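Local coordinates for protein enoyl-CoA hydratase carB homologue (Streptomyces cattleya, PDB 5O34) that probably catalyses a carboxymethylproline-forming step of thienamycin biosynthesis, as its crotonase-superfamily homologue CarB does in carbapenem biosynthesis, at residues A[69-74]-A[122-127]; A[154-159]-A[172-177]; A[79-84]-A[133-138]. All blocks are in the same frame, centred on the assembly; numbering follows the deposited sequence.

Interaction 1 of 3, residues A[69-74]-A[122-127]; sequences FSRARM and NAWIDD
The flat guanidinium of Arg71 is met on one face by CB of Ala123, 3.4 Å above the plane and off-centre, while OD2 of Asp127 lies at its edge, nearly in plane. From NE of Arg71 to that OD2 of Asp127 runs a salt-bridging hydrogen bond of 2.9 Å at 161°, and NH2 adds a weaker one to the same oxygen. Guanidinium and carboxylate are nearly coplanar, 16° apart, although the two side chains run across each other. Arg71 bends at chi3 (45°), which places NE beside the acid. The indole of Trp124 takes its neighbour at the edge: CE of Met74 lies 3.5 Å from NE1 of Trp124, and the sulfur sits beside the five-membered ring in an edge-on Met-aromatic contact. The crotonase fold here sets the start of helix 71-86, which Ser70 N-caps through a weak bond from Arg73 N to its OG, against helix 120-137. Arginine suits this partly exposed margin because its long chain spans to the acid; Met74 is buried, its thioether fitting against the indole edge and CB of Asp127. Trp124 also makes an edge-to-face contact with His274, and Asp127 OD2 has a long, weak ion pair with Arg75.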
ATOM      1  N   PHE A  69      14.308 -25.935   0.162  1.00 92.40           N
ATOM      2  CA  PHE A  69      14.143 -25.614   1.590  1.00 91.95           C
ATOM      3  C   PHE A  69      13.240 -26.665   2.327  1.00 92.88           C
ATOM      4  O   PHE A  69      12.059 -26.863   1.989  1.00 93.19           O
ATOM      5  CB  PHE A  69      13.584 -24.180   1.789  1.00 94.33           C
ATOM      6  CG  PHE A  69      14.331 -23.363   2.807  1.00 96.68           C
ATOM      7  CD1 PHE A  69      15.576 -22.821   2.514  1.00100.61           C
ATOM      8  CD2 PHE A  69      13.802 -23.159   4.073  1.00 99.10           C
ATOM      9  CE1 PHE A  69      16.282 -22.099   3.486  1.00101.61           C
ATOM     10  CE2 PHE A  69      14.494 -22.446   5.034  1.00102.13           C
ATOM     11  CZ  PHE A  69      15.733 -21.921   4.741  1.00100.42           C
ATOM     12  N   SER A  70      13.852 -27.347   3.327  1.00 86.36           N
ATOM     13  CA  SER A  70      13.184 -28.367   4.152  1.00 84.25           C
ATOM     14  C   SER A  70      12.535 -27.735   5.388  1.00 84.55           C
ATOM     15  O   SER A  70      12.703 -26.538   5.609  1.00 84.42           O
ATOM     16  CB  SER A  70      14.160 -29.462   4.580  1.00 86.82           C
ATOM     17  OG  SER A  70      14.905 -29.064   5.724  1.00 93.78           O
ATOM     18  N   ARG A  71      11.872 -28.561   6.216  1.00 77.73           N
ATOM     19  CA  ARG A  71      11.175 -28.172   7.442  1.00 75.75           C
ATOM     20  C   ARG A  71      12.098 -28.004   8.640  1.00 77.06           C
ATOM     21  O   ARG A  71      11.806 -27.189   9.521  1.00 76.47           O
ATOM     22  CB  ARG A  71      10.089 -29.198   7.757  1.00 75.74           C
ATOM     23  CG  ARG A  71       8.982 -29.267   6.691  1.00 84.10           C
ATOM     24  CD  ARG A  71       7.931 -30.302   7.034  1.00 86.74           C
ATOM     25  NE  ARG A  71       7.556 -30.205   8.446  1.00 90.33           N
ATOM     26  CZ  ARG A  71       7.207 -31.233   9.211  1.00 99.22           C
ATOM     27  NH1 ARG A  71       7.121 -32.456   8.697  1.00 87.94           N
ATOM     28  NH2 ARG A  71       6.912 -31.044  10.490  1.00 79.36           N
ATOM     29  N   ALA A  72      13.200 -28.782   8.686  1.00 72.51           N
ATOM     30  CA  ALA A  72      14.200 -28.704   9.758  1.00 71.61           C
ATOM     31  C   ALA A  72      14.981 -27.393   9.634  1.00 72.86           C
ATOM     32  O   ALA A  72      15.283 -26.751  10.646  1.00 71.61           O
ATOM     33  CB  ALA A  72      15.141 -29.894   9.689  1.00 72.45           C
ATOM     34  N   ARG A  73      15.246 -26.976   8.376  1.00 68.68           N
ATOM     35  CA  ARG A  73      15.918 -25.724   8.027  1.00 68.37           C
ATOM     36  C   ARG A  73      15.092 -24.528   8.514  1.00 70.31           C
ATOM     37  O   ARG A  73      15.649 -23.589   9.093  1.00 70.02           O
ATOM     38  CB  ARG A  73      16.146 -25.649   6.510  1.00 70.36           C
ATOM     39  CG  ARG A  73      17.567 -25.236   6.129  1.00 85.76           C
ATOM     40  CD  ARG A  73      17.784 -25.195   4.630  1.00101.41           C
ATOM     41  NE  ARG A  73      19.023 -24.495   4.286  1.00115.08           N
ATOM     42  CZ  ARG A  73      19.371 -24.130   3.056  1.00133.88           C
ATOM     43  NH1 ARG A  73      18.571 -24.391   2.026  1.00124.67           N
ATOM     44  NH2 ARG A  73      20.513 -23.491   2.846  1.00122.66           N
ATOM     45  N   MET A  74      13.759 -24.604   8.349  1.00 65.03           N
ATOM     46  CA  MET A  74      12.826 -23.567   8.809  1.00 64.16           C
ATOM     47  C   MET A  74      12.826 -23.447  10.333  1.00 65.75           C
ATOM     48  O   MET A  74      12.963 -22.336  10.858  1.00 65.18           O
ATOM     49  CB  MET A  74      11.406 -23.859   8.329  1.00 66.62           C
ATOM     50  CG  MET A  74      11.223 -23.713   6.844  1.00 70.68           C
ATOM     51  SD  MET A  74       9.812 -24.738   6.363  1.00 76.16           S
ATOM     52  CE  MET A  74      10.189 -25.071   4.622  1.00 72.96           C
ATOM     53  N   ASN A 122       0.373 -29.960   5.809  1.00 90.93           N
ATOM     54  CA  ASN A 122      -0.152 -29.230   6.970  1.00 89.36           C
ATOM     55  C   ASN A 122       0.941 -28.859   7.967  1.00 90.39           C
ATOM     56  O   ASN A 122       0.892 -27.783   8.566  1.00 90.02           O
ATOM     57  CB  ASN A 122      -1.274 -30.020   7.654  1.00 88.86           C
ATOM     58  CG  ASN A 122      -2.632 -29.926   6.983  1.00 95.43           C
ATOM     59  OD1 ASN A 122      -2.785 -29.459   5.842  1.00 85.01           O
ATOM     60  ND2 ASN A 122      -3.657 -30.386   7.683  1.00 84.47           N
ATOM     61  N   ALA A 123       1.934 -29.743   8.126  1.00 85.72           N
ATOM     62  CA  ALA A 123       3.073 -29.535   9.013  1.00 84.31           C
ATOM     63  C   ALA A 123       4.099 -28.597   8.368  1.00 84.35           C
ATOM     64  O   ALA A 123       4.789 -27.877   9.092  1.00 82.94           O
ATOM     65  CB  ALA A 123       3.702 -30.867   9.367  1.00 84.98           C
ATOM     66  N   TRP A 124       4.173 -28.589   7.010  1.00 79.52           N
ATOM     67  CA  TRP A 124       5.036 -27.690   6.228  1.00 79.67           C
ATOM     68  C   TRP A 124       4.568 -26.253   6.483  1.00 79.48           C
ATOM     69  O   TRP A 124       5.362 -25.437   6.952  1.00 79.65           O
ATOM     70  CB  TRP A 124       5.032 -28.050   4.713  1.00 79.93           C
ATOM     71  CG  TRP A 124       5.717 -27.065   3.786  1.00 82.73           C
ATOM     72  CD1 TRP A 124       6.865 -26.364   4.031  1.00 85.96           C
ATOM     73  CD2 TRP A 124       5.348 -26.760   2.425  1.00 83.70           C
ATOM     74  NE1 TRP A 124       7.186 -25.579   2.945  1.00 86.43           N
ATOM     75  CE2 TRP A 124       6.273 -25.805   1.942  1.00 88.62           C
ATOM     76  CE3 TRP A 124       4.311 -27.191   1.571  1.00 85.88           C
ATOM     77  CZ2 TRP A 124       6.198 -25.275   0.639  1.00 88.68           C
ATOM     78  CZ3 TRP A 124       4.232 -26.661   0.285  1.00 88.10           C
ATOM     79  CH2 TRP A 124       5.170 -25.719  -0.172  1.00 88.93           C
ATOM     80  N   ILE A 125       3.255 -25.997   6.289  1.00 71.81           N
ATOM     81  CA  ILE A 125       2.577 -24.713   6.498  1.00 69.94           C
ATOM     82  C   ILE A 125       2.803 -24.174   7.925  1.00 70.27           C
ATOM     83  O   ILE A 125       3.193 -23.014   8.070  1.00 69.35           O
ATOM     84  CB  ILE A 125       1.068 -24.800   6.095  1.00 72.83           C
ATOM     85  CG1 ILE A 125       0.874 -25.125   4.584  1.00 73.53           C
ATOM     86  CG2 ILE A 125       0.261 -23.566   6.514  1.00 72.84           C
ATOM     87  CD1 ILE A 125       1.608 -24.186   3.499  1.00 83.16           C
ATOM     88  N   ASP A 126       2.614 -25.021   8.957  1.00 65.43           N
ATOM     89  CA  ASP A 126       2.830 -24.642  10.358  1.00 64.61           C
ATOM     90  C   ASP A 126       4.258 -24.166  10.634  1.00 65.77           C
ATOM     91  O   ASP A 126       4.426 -23.194  11.363  1.00 65.16           O
ATOM     92  CB  ASP A 126       2.428 -25.769  11.325  1.00 66.89           C
ATOM     93  CG  ASP A 126       0.935 -25.878  11.579  1.00 80.61           C
ATOM     94  OD1 ASP A 126       0.293 -24.830  11.853  1.00 82.18           O
ATOM     95  OD2 ASP A 126       0.409 -27.014  11.548  1.00 85.21           O
ATOM     96  N   ASP A 127       5.276 -24.808  10.029  1.00 61.68           N
ATOM     97  CA  ASP A 127       6.681 -24.397  10.205  1.00 61.71           C
ATOM     98  C   ASP A 127       6.972 -23.078   9.475  1.00 64.37           C
ATOM     99  O   ASP A 127       7.632 -22.201  10.040  1.00 63.38           O
ATOM    100  CB  ASP A 127       7.661 -25.514   9.785  1.00 63.62           C
ATOM    101  CG  ASP A 127       7.622 -26.743  10.682  1.00 72.04           C
ATOM    102  OD1 ASP A 127       7.384 -26.584  11.906  1.00 72.06           O
ATOM    103  OD2 ASP A 127       7.857 -27.861  10.168  1.00 78.10           O
TER

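Interaction 2 of 3, residues A[154-159]-A[172-177]; sequences GLQISL and LVMPEF
Leu155 pushes its branched end between Leu172 and Met174, joining helix 152-158 to the end of strand 171-173 and the turn that follows it. This is part of the crotonase fold, and the strand belongs to the small sheet in which it pairs with strands 149-151 and 209-210. The two methyls of Leu155 divide the work. CD1 of Leu155 comes within 3.8 Å of CG of Leu172. CD2 of Leu155 rests against the backbone, 3.5 Å from O of Val173, and lies 4.0 Å from CG of Met174. CB of Leu155 points toward the strand and chi1 of 180° sets CG anti to the backbone N, leaving the two methyls to meet different neighbours, a task that suits a branched aliphatic residue.

One residue on, the side chains of Gln156 and Met174 cross at about a right angle. Met174 bends at chi2 (-56°), and the flexible thioether brings CE to 3.6 Å from CG of Gln156. The extended chain of Gln156 then meets Glu176 tip to tip, the amide and carboxylate planes 20° apart. Both of these polar ends are buried.

Further out, Phe185 and Met189 of helix 184-194 pack on Gln156, and Leu190 of that helix and Leu203 of helix 196-205 pack on Met174. Backbone bonds from Val173 to Ala150 and from Leu172 to Trp209 hold the strand in its sheet, and one between Val173 and Gly152 ties it to the start of helix 152-158. Near the other end of that helix, the carbonyl of Leu155 takes two bonds: one from the backbone N of Leu159, the other from OG of Ser158, which reaches Leu155 O in the carbonyl plane, on a lone pair, at 2.7 Å.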
ATOM      1  N   GLY A 154      12.066 -18.334  -0.570  1.00 47.87           N
ATOM      2  CA  GLY A 154      13.264 -17.514  -0.415  1.00 46.82           C
ATOM      3  C   GLY A 154      12.915 -16.041  -0.389  1.00 49.24           C
ATOM      4  O   GLY A 154      13.294 -15.322   0.544  1.00 49.25           O
ATOM      5  N   LEU A 155      12.133 -15.599  -1.390  1.00 44.57           N
ATOM      6  CA  LEU A 155      11.628 -14.226  -1.475  1.00 44.40           C
ATOM      7  C   LEU A 155      10.700 -13.911  -0.281  1.00 47.36           C
ATOM      8  O   LEU A 155      10.816 -12.835   0.306  1.00 47.08           O
ATOM      9  CB  LEU A 155      10.907 -13.991  -2.827  1.00 44.17           C
ATOM     10  CG  LEU A 155      10.298 -12.600  -3.109  1.00 47.88           C
ATOM     11  CD1 LEU A 155      11.279 -11.459  -2.819  1.00 47.56           C
ATOM     12  CD2 LEU A 155       9.791 -12.528  -4.534  1.00 48.75           C
ATOM     13  N   GLN A 156       9.833 -14.868   0.107  1.00 43.34           N
ATOM     14  CA  GLN A 156       8.904 -14.720   1.241  1.00 43.06           C
ATOM     15  C   GLN A 156       9.608 -14.431   2.578  1.00 47.84           C
ATOM     16  O   GLN A 156       9.146 -13.575   3.336  1.00 47.91           O
ATOM     17  CB  GLN A 156       7.965 -15.927   1.342  1.00 44.11           C
ATOM     18  CG  GLN A 156       6.830 -15.882   0.310  1.00 45.42           C
ATOM     19  CD  GLN A 156       6.157 -17.200   0.023  1.00 59.30           C
ATOM     20  OE1 GLN A 156       5.761 -17.470  -1.118  1.00 56.47           O
ATOM     21  NE2 GLN A 156       5.970 -18.033   1.042  1.00 47.97           N
ATOM     22  N   ILE A 157      10.757 -15.084   2.835  1.00 45.83           N
ATOM     23  CA  ILE A 157      11.572 -14.849   4.044  1.00 46.11           C
ATOM     24  C   ILE A 157      12.085 -13.406   4.034  1.00 48.03           C
ATOM     25  O   ILE A 157      11.966 -12.711   5.047  1.00 48.28           O
ATOM     26  CB  ILE A 157      12.726 -15.896   4.180  1.00 50.25           C
ATOM     27  CG1 ILE A 157      12.146 -17.321   4.392  1.00 51.60           C
ATOM     28  CG2 ILE A 157      13.700 -15.529   5.332  1.00 50.80           C
ATOM     29  CD1 ILE A 157      13.091 -18.499   4.033  1.00 59.45           C
ATOM     30  N   SER A 158      12.607 -12.945   2.879  1.00 44.03           N
ATOM     31  CA  SER A 158      13.128 -11.579   2.720  1.00 43.58           C
ATOM     32  C   SER A 158      12.031 -10.533   2.963  1.00 47.13           C
ATOM     33  O   SER A 158      12.290  -9.517   3.619  1.00 46.41           O
ATOM     34  CB  SER A 158      13.799 -11.401   1.358  1.00 45.41           C
ATOM     35  OG  SER A 158      12.897 -11.045   0.321  1.00 50.27           O
ATOM     36  N   LEU A 159      10.788 -10.830   2.517  1.00 43.83           N
ATOM     37  CA  LEU A 159       9.623  -9.945   2.715  1.00 43.49           C
ATOM     38  C   LEU A 159       9.159  -9.820   4.199  1.00 48.67           C
ATOM     39  O   LEU A 159       8.274  -9.015   4.495  1.00 48.18           O
ATOM     40  CB  LEU A 159       8.454 -10.343   1.798  1.00 42.94           C
ATOM     41  CG  LEU A 159       8.706 -10.279   0.283  1.00 46.69           C
ATOM     42  CD1 LEU A 159       7.611 -10.980  -0.477  1.00 46.26           C
ATOM     43  CD2 LEU A 159       8.885  -8.847  -0.221  1.00 48.45           C
ATOM     44  N   LEU A 172      14.146 -11.180  -8.515  1.00 51.82           N
ATOM     45  CA  LEU A 172      13.018 -11.562  -7.650  1.00 50.07           C
ATOM     46  C   LEU A 172      11.886 -12.224  -8.452  1.00 53.48           C
ATOM     47  O   LEU A 172      11.516 -11.706  -9.505  1.00 53.63           O
ATOM     48  CB  LEU A 172      12.532 -10.302  -6.902  1.00 49.41           C
ATOM     49  CG  LEU A 172      13.284  -9.862  -5.613  1.00 53.53           C
ATOM     50  CD1 LEU A 172      14.795  -9.768  -5.773  1.00 53.51           C
ATOM     51  CD2 LEU A 172      12.810  -8.528  -5.153  1.00 54.34           C
ATOM     52  N   VAL A 173      11.379 -13.396  -7.993  1.00 48.36           N
ATOM     53  CA  VAL A 173      10.346 -14.154  -8.694  1.00 47.40           C
ATOM     54  C   VAL A 173       9.385 -14.784  -7.697  1.00 53.31           C
ATOM     55  O   VAL A 173       9.774 -15.272  -6.637  1.00 53.00           O
ATOM     56  CB  VAL A 173      10.929 -15.263  -9.650  1.00 50.46           C
ATOM     57  CG1 VAL A 173      10.078 -15.449 -10.905  1.00 49.67           C
ATOM     58  CG2 VAL A 173      12.392 -15.012 -10.022  1.00 50.27           C
ATOM     59  N   MET A 174       8.105 -14.820  -8.115  1.00 52.40           N
ATOM     60  CA  MET A 174       7.024 -15.503  -7.423  1.00 53.32           C
ATOM     61  C   MET A 174       6.390 -16.422  -8.495  1.00 57.08           C
ATOM     62  O   MET A 174       5.314 -16.098  -8.975  1.00 55.82           O
ATOM     63  CB  MET A 174       5.974 -14.528  -6.839  1.00 56.27           C
ATOM     64  CG  MET A 174       6.235 -14.139  -5.412  1.00 60.67           C
ATOM     65  SD  MET A 174       6.389 -15.477  -4.247  1.00 64.49           S
ATOM     66  CE  MET A 174       6.580 -14.573  -2.984  1.00 61.36           C
ATOM     67  N   PRO A 175       7.106 -17.488  -8.978  1.00 55.11           N
ATOM     68  CA  PRO A 175       6.531 -18.374 -10.017  1.00 55.08           C
ATOM     69  C   PRO A 175       5.543 -19.488  -9.575  1.00 57.59           C
ATOM     70  O   PRO A 175       5.222 -20.347 -10.399  1.00 58.80           O
ATOM     71  CB  PRO A 175       7.783 -18.981 -10.659  1.00 56.95           C
ATOM     72  CG  PRO A 175       8.727 -19.121  -9.531  1.00 61.22           C
ATOM     73  CD  PRO A 175       8.421 -18.009  -8.523  1.00 57.28           C
ATOM     74  N   GLU A 176       5.093 -19.496  -8.304  1.00 52.24           N
ATOM     75  CA  GLU A 176       4.152 -20.480  -7.735  1.00 51.91           C
ATOM     76  C   GLU A 176       3.080 -21.014  -8.704  1.00 56.99           C
ATOM     77  O   GLU A 176       2.894 -22.234  -8.781  1.00 58.28           O
ATOM     78  CB  GLU A 176       3.473 -19.937  -6.467  1.00 53.09           C
ATOM     79  CG  GLU A 176       4.264 -20.184  -5.198  1.00 63.19           C
ATOM     80  CD  GLU A 176       5.373 -19.200  -4.878  1.00 82.42           C
ATOM     81  OE1 GLU A 176       5.752 -18.403  -5.767  1.00 73.28           O
ATOM     82  OE2 GLU A 176       5.874 -19.243  -3.731  1.00 79.36           O
ATOM     83  N   PHE A 177       2.417 -20.113  -9.463  1.00 52.96           N
ATOM     84  CA  PHE A 177       1.386 -20.474 -10.447  1.00 53.17           C
ATOM     85  C   PHE A 177       1.943 -21.284 -11.621  1.00 58.25           C
ATOM     86  O   PHE A 177       1.343 -22.292 -11.998  1.00 57.61           O
ATOM     87  CB  PHE A 177       0.606 -19.242 -10.945  1.00 54.79           C
ATOM     88  CG  PHE A 177      -0.337 -18.598  -9.953  1.00 56.11           C
ATOM     89  CD1 PHE A 177      -0.909 -17.363 -10.218  1.00 59.18           C
ATOM     90  CD2 PHE A 177      -0.667 -19.236  -8.760  1.00 57.90           C
ATOM     91  CE1 PHE A 177      -1.785 -16.771  -9.309  1.00 60.10           C
ATOM     92  CE2 PHE A 177      -1.547 -18.645  -7.853  1.00 60.41           C
ATOM     93  CZ  PHE A 177      -2.100 -17.419  -8.133  1.00 58.86           C
TER

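Interaction 3 of 3, residues A[79-84]-A[133-138]; sequences ALMREL and TTVAAI
Met81 is set differently against Val135 of helix 120-137 and Ile138 just past its end: its side chain crosses the valine obliquely and the isoleucine at about a right angle. With chi1 at -69°, CG of Met81 stands beside the backbone N and lies 3.8 Å from CG2 of Val135. Bends at chi2 and chi3 (-43° and -70°) then bring SD and CE round to Ile138, where CE of Met81 comes to 3.5 Å from CD1. An unbranched, flexible thioether suits such a place, because it can adapt to two differently shaped aliphatic neighbours.

Ile138 uses its other branch too: its CG2 lies 3.6 Å from the backbone O of Met81. Nearer the start of segment 133-138, CG2 of Thr134 approaches CB of Met81 at 4.1 Å, and OG1 of Thr134 lies 3.6 Å from CG of Arg82. Arg82 therefore contributes its aliphatic stem at the exposed border.

The short helical segments run nearly parallel, 22° apart with axes 9.3 Å from one another, as neighbouring helices of the crotonase fold. Ile138 marks where the second helix ends, and its carbonyl, like that of Val135, accepts from Arg252 of helix 252-273.

No hydrogen bond spans the two segments, and across the contact the threonine hydroxyl meets carbon atoms. With no directional bond to fix the pairing, the association depends on burial and on the shape fit of aliphatic and thioether groups.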
ATOM      1  N   ALA A  79      14.243 -20.953  15.523  1.00 53.33           N
ATOM      2  CA  ALA A  79      14.911 -21.052  16.828  1.00 53.69           C
ATOM      3  C   ALA A  79      16.029 -20.019  16.934  1.00 58.86           C
ATOM      4  O   ALA A  79      16.126 -19.347  17.965  1.00 59.03           O
ATOM      5  CB  ALA A  79      15.453 -22.453  17.045  1.00 54.52           C
ATOM      6  N   LEU A  80      16.827 -19.834  15.849  1.00 56.07           N
ATOM      7  CA  LEU A  80      17.900 -18.828  15.810  1.00 55.88           C
ATOM      8  C   LEU A  80      17.346 -17.423  16.009  1.00 60.43           C
ATOM      9  O   LEU A  80      17.840 -16.692  16.871  1.00 59.91           O
ATOM     10  CB  LEU A  80      18.726 -18.915  14.520  1.00 56.13           C
ATOM     11  CG  LEU A  80      19.783 -17.807  14.313  1.00 61.49           C
ATOM     12  CD1 LEU A  80      20.886 -17.866  15.388  1.00 61.53           C
ATOM     13  CD2 LEU A  80      20.361 -17.860  12.902  1.00 62.86           C
ATOM     14  N   MET A  81      16.276 -17.073  15.262  1.00 57.48           N
ATOM     15  CA  MET A  81      15.607 -15.775  15.380  1.00 56.86           C
ATOM     16  C   MET A  81      15.174 -15.514  16.814  1.00 59.63           C
ATOM     17  O   MET A  81      15.346 -14.396  17.304  1.00 58.37           O
ATOM     18  CB  MET A  81      14.413 -15.653  14.413  1.00 59.31           C
ATOM     19  CG  MET A  81      14.803 -15.565  12.936  1.00 63.05           C
ATOM     20  SD  MET A  81      16.209 -14.492  12.510  1.00 67.52           S
ATOM     21  CE  MET A  81      15.541 -12.956  12.810  1.00 63.72           C
ATOM     22  N   ARG A  82      14.671 -16.561  17.505  1.00 58.47           N
ATOM     23  CA  ARG A  82      14.266 -16.457  18.912  1.00 59.38           C
ATOM     24  C   ARG A  82      15.462 -16.348  19.866  1.00 63.63           C
ATOM     25  O   ARG A  82      15.390 -15.590  20.840  1.00 62.72           O
ATOM     26  CB  ARG A  82      13.312 -17.580  19.309  1.00 61.70           C
ATOM     27  CG  ARG A  82      11.872 -17.289  18.870  1.00 76.78           C
ATOM     28  CD  ARG A  82      10.904 -18.396  19.243  1.00 91.25           C
ATOM     29  NE  ARG A  82      11.391 -19.714  18.825  1.00103.22           N
ATOM     30  CZ  ARG A  82      10.655 -20.633  18.212  1.00117.71           C
ATOM     31  NH1 ARG A  82       9.380 -20.391  17.922  1.00107.10           N
ATOM     32  NH2 ARG A  82      11.189 -21.799  17.869  1.00101.21           N
ATOM     33  N   GLU A  83      16.576 -17.042  19.555  1.00 61.31           N
ATOM     34  CA  GLU A  83      17.819 -16.962  20.336  1.00 61.78           C
ATOM     35  C   GLU A  83      18.401 -15.549  20.216  1.00 65.00           C
ATOM     36  O   GLU A  83      18.813 -14.959  21.220  1.00 64.46           O
ATOM     37  CB  GLU A  83      18.845 -18.001  19.851  1.00 63.73           C
ATOM     38  CG  GLU A  83      18.517 -19.434  20.247  1.00 78.07           C
ATOM     39  CD  GLU A  83      19.406 -20.499  19.624  1.00107.74           C
ATOM     40  OE1 GLU A  83      18.869 -21.396  18.934  1.00 99.27           O
ATOM     41  OE2 GLU A  83      20.638 -20.454  19.848  1.00111.16           O
ATOM     42  N   LEU A  84      18.378 -14.990  18.989  1.00 61.47           N
ATOM     43  CA  LEU A  84      18.873 -13.641  18.695  1.00 61.09           C
ATOM     44  C   LEU A  84      18.043 -12.538  19.362  1.00 64.69           C
ATOM     45  O   LEU A  84      18.611 -11.534  19.788  1.00 63.58           O
ATOM     46  CB  LEU A  84      19.010 -13.405  17.178  1.00 61.15           C
ATOM     47  CG  LEU A  84      20.005 -14.306  16.421  1.00 65.70           C
ATOM     48  CD1 LEU A  84      19.984 -14.017  14.937  1.00 65.72           C
ATOM     49  CD2 LEU A  84      21.426 -14.176  16.964  1.00 67.33           C
ATOM     50  N   THR A 133       6.168 -15.553  11.011  1.00 46.89           N
ATOM     51  CA  THR A 133       5.690 -14.810  12.181  1.00 46.77           C
ATOM     52  C   THR A 133       6.818 -14.422  13.122  1.00 52.99           C
ATOM     53  O   THR A 133       6.781 -13.299  13.626  1.00 53.44           O
ATOM     54  CB  THR A 133       4.536 -15.513  12.928  1.00 49.76           C
ATOM     55  OG1 THR A 133       4.889 -16.862  13.250  1.00 50.97           O
ATOM     56  CG2 THR A 133       3.218 -15.472  12.149  1.00 43.20           C
ATOM     57  N   THR A 134       7.832 -15.302  13.339  1.00 50.75           N
ATOM     58  CA  THR A 134       8.939 -14.988  14.262  1.00 50.67           C
ATOM     59  C   THR A 134       9.859 -13.895  13.656  1.00 53.74           C
ATOM     60  O   THR A 134      10.098 -12.887  14.325  1.00 54.12           O
ATOM     61  CB  THR A 134       9.675 -16.261  14.773  1.00 64.28           C
ATOM     62  OG1 THR A 134      10.520 -15.913  15.868  1.00 68.23           O
ATOM     63  CG2 THR A 134      10.529 -16.929  13.716  1.00 66.93           C
ATOM     64  N   VAL A 135      10.301 -14.054  12.385  1.00 49.48           N
ATOM     65  CA  VAL A 135      11.154 -13.076  11.687  1.00 49.16           C
ATOM     66  C   VAL A 135      10.538 -11.660  11.768  1.00 53.60           C
ATOM     67  O   VAL A 135      11.260 -10.695  12.015  1.00 53.62           O
ATOM     68  CB  VAL A 135      11.462 -13.505  10.223  1.00 52.73           C
ATOM     69  CG1 VAL A 135      12.220 -12.415   9.458  1.00 52.36           C
ATOM     70  CG2 VAL A 135      12.250 -14.812  10.190  1.00 52.29           C
ATOM     71  N   ALA A 136       9.202 -11.561  11.614  1.00 49.21           N
ATOM     72  CA  ALA A 136       8.443 -10.311  11.671  1.00 48.57           C
ATOM     73  C   ALA A 136       8.067  -9.867  13.096  1.00 52.48           C
ATOM     74  O   ALA A 136       7.878  -8.667  13.317  1.00 50.71           O
ATOM     75  CB  ALA A 136       7.190 -10.431  10.816  1.00 49.16           C
ATOM     76  N   ALA A 137       7.959 -10.810  14.062  1.00 50.09           N
ATOM     77  CA  ALA A 137       7.561 -10.451  15.438  1.00 50.20           C
ATOM     78  C   ALA A 137       8.715 -10.166  16.422  1.00 54.65           C
ATOM     79  O   ALA A 137       8.447  -9.560  17.460  1.00 54.92           O
ATOM     80  CB  ALA A 137       6.622 -11.493  16.026  1.00 50.66           C
ATOM     81  N   ILE A 138       9.973 -10.563  16.117  1.00 51.29           N
ATOM     82  CA  ILE A 138      11.111 -10.295  17.026  1.00 51.91           C
ATOM     83  C   ILE A 138      11.355  -8.780  17.171  1.00 57.82           C
ATOM     84  O   ILE A 138      10.989  -8.015  16.276  1.00 58.56           O
ATOM     85  CB  ILE A 138      12.424 -11.088  16.706  1.00 55.25           C
ATOM     86  CG1 ILE A 138      13.036 -10.732  15.324  1.00 56.18           C
ATOM     87  CG2 ILE A 138      12.226 -12.608  16.857  1.00 55.40           C
ATOM     88  CD1 ILE A 138      14.595 -10.735  15.337  1.00 63.83           C
TER

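Interactions 1 and 3 join the same two elements, helix 71-86 and helix 120-137, at places whose centres are 15 Å apart. Interaction 1 is the surface contact, where a salt bridge sits beside a sulfur-aromatic contact; interaction 3 is buried and depends on aliphatic and thioether packing, with charge confined to its border. Interaction 2 is also buried but links a different helix to a strand and the turn after it, combining leucine packing with a meeting of polar tips. Its centre lies about 20 Å from that of interaction 3, on the opposite side of the chain's centre. Methionine serves in all three: at an indole edge, across a glutamine chain and beside a leucine methyl, and among aliphatic groups.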